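Side-chain contact in holo-[acyl-carrier-protein] synthase (Neisseria meningitidis FAM18, PDB 5SUV), which belongs to the 4'-phosphopantetheinyl transferase superfamily and holds coenzyme A in its pockets: residues A26-G29 with R30-P34. Residues are numbered along the deposited sequence; the frame is centred on the assembly and turned at random.
Sequences AFAG and RILTP
Ile-31 lays its CG1 methylene over one face of the Phe-27 ring, a CH-pi contact one helical turn apart. Ile-31 CG1 sits 3.9 Å from the centroid of the Phe-27 ring, 26° off the normal. It is displaced toward the rim, and its nearest ring atom is Phe-27 CE1, 3.5 Å from Ile-31 CG1. Phe-27 holds its ring against the isoleucine because its CG stands trans to the backbone N (chi1 177°); Ile-31 CD1 also reaches CE1. The buried ring presents one broad face to Ile-31 while the side chain also packs on Ile-16, Leu-19 and Asn-20 of helix 13-23, a place that suits a large apolar group; the branched isoleucine turns to Phe-54, Phe-74 and coenzyme A. One residue further on, Ala-28 CB meets Leu-32 CD1 at 4.1 Å; the small methyl and the longer leucine both pack on Leu-50 of helix 46-63 and on Phe-40. Arg-30, on the exposed side, folds back at its third torsion and brings NH1 to 3.5 Å from Ala-26 O, a close approach rather than a hydrogen bond.

The backbone beneath sets these spacings. Phe-27 O accepts from Ile-31 N at 3.0 Å and also from Arg-30 N at 2.8 Å, the latter standing above the carbonyl plane, so the last turn mixes i+4 with i+3 bonding. The straighter bond from Leu-32 N to Ala-28 O, 3.0 Å long with an N-H...O angle of 159°, closes helix 25-31 just as Leu-32 leaves helical geometry. Thr-33 N-caps helix 34-39, its side chain capping a backbone N there; Thr-33 OG1 also hydrogen-bonds Glu-35 OE1, and Ile-31 O is hydrogen-bonded to Lys-57 NZ. The chemistry therefore divides by side: apolar groups pack this helix end against helices 13-23 and 46-63 and give the coenzyme A pocket a hydrocarbon surface at Ile-31, while the charged arginine remains on the exterior.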
loop_
_atom_site.group_PDB
_atom_site.type_symbol
_atom_site.label_atom_id
_atom_site.label_comp_id
_atom_site.label_asym_id
_atom_site.label_seq_id
_atom_site.Cartn_x
_atom_site.Cartn_y
_atom_site.Cartn_z
ATOM N N ALA A 26 -8.496 10.475 -26.351
ATOM C CA ALA A 26 -9.251 11.313 -25.422
ATOM C C ALA A 26 -9.109 10.841 -23.980
ATOM O O ALA A 26 -9.291 11.632 -23.043
ATOM C CB ALA A 26 -10.724 11.334 -25.816
ATOM N N PHE A 27 -8.812 9.559 -23.767
ATOM C CA PHE A 27 -8.560 9.099 -22.408
ATOM C C PHE A 27 -7.327 9.785 -21.839
ATOM O O PHE A 27 -7.391 10.439 -20.794
ATOM C CB PHE A 27 -8.409 7.579 -22.378
ATOM C CG PHE A 27 -8.072 7.035 -21.022
ATOM C CD1 PHE A 27 -8.947 7.185 -19.962
ATOM C CD2 PHE A 27 -6.883 6.366 -20.810
ATOM C CE1 PHE A 27 -8.637 6.685 -18.717
ATOM C CE2 PHE A 27 -6.571 5.859 -19.568
ATOM C CZ PHE A 27 -7.444 6.015 -18.522
ATOM N N ALA A 28 -6.191 9.669 -22.530
ATOM C CA ALA A 28 -4.982 10.333 -22.059
ATOM C C ALA A 28 -5.206 11.833 -21.913
ATOM O O ALA A 28 -4.674 12.464 -20.992
ATOM C CB ALA A 28 -3.824 10.058 -23.011
ATOM N N GLY A 29 -5.994 12.421 -22.813
ATOM C CA GLY A 29 -6.288 13.837 -22.714
ATOM C C GLY A 29 -7.124 14.187 -21.507
ATOM O O GLY A 29 -7.108 15.339 -21.060
ATOM N N ARG A 30 -7.844 13.214 -20.958
ATOM C CA ARG A 30 -8.669 13.453 -19.792
ATOM C C ARG A 30 -7.888 13.260 -18.496
ATOM O O ARG A 30 -8.162 13.959 -17.510
ATOM C CB ARG A 30 -9.897 12.534 -19.848
ATOM C CG ARG A 30 -10.945 12.779 -18.770
ATOM C CD ARG A 30 -12.264 12.064 -19.071
ATOM N NE ARG A 30 -12.961 12.647 -20.223
ATOM C CZ ARG A 30 -13.048 12.095 -21.434
ATOM N NH1 ARG A 30 -12.491 10.917 -21.693
ATOM N NH2 ARG A 30 -13.707 12.727 -22.399
ATOM N N ILE A 31 -6.892 12.364 -18.493
ATOM C CA ILE A 31 -6.216 11.937 -17.270
ATOM C C ILE A 31 -4.925 12.705 -17.031
ATOM O O ILE A 31 -4.549 12.956 -15.882
ATOM C CB ILE A 31 -5.915 10.427 -17.325
ATOM C CG1 ILE A 31 -7.200 9.644 -17.562
ATOM C CG2 ILE A 31 -5.229 9.974 -16.047
ATOM C CD1 ILE A 31 -8.293 9.936 -16.613
ATOM N N LEU A 32 -4.233 13.077 -18.099
ATOM C CA LEU A 32 -2.931 13.712 -17.968
ATOM C C LEU A 32 -3.081 15.225 -17.861
ATOM O O LEU A 32 -4.001 15.811 -18.438
ATOM C CB LEU A 32 -2.044 13.392 -19.162
ATOM C CG LEU A 32 -1.812 11.908 -19.428
ATOM C CD1 LEU A 32 -0.919 11.757 -20.633
ATOM C CD2 LEU A 32 -1.213 11.226 -18.187
ATOM N N THR A 33 -2.159 15.849 -17.126
ATOM C CA THR A 33 -2.106 17.308 -17.099
ATOM C C THR A 33 -1.551 17.826 -18.420
ATOM O O THR A 33 -0.862 17.100 -19.141
ATOM C CB THR A 33 -1.226 17.826 -15.956
ATOM O OG1 THR A 33 0.158 17.585 -16.251
ATOM C CG2 THR A 33 -1.569 17.168 -14.641
ATOM N N PRO A 34 -1.815 19.095 -18.752
ATOM C CA PRO A 34 -1.209 19.672 -19.961
ATOM C C PRO A 34 0.287 19.428 -20.057
ATOM O O PRO A 34 0.802 19.190 -21.154
ATOM C CB PRO A 34 -1.529 21.168 -19.828
ATOM C CG PRO A 34 -2.737 21.223 -18.976
ATOM C CD PRO A 34 -2.629 20.072 -18.014
#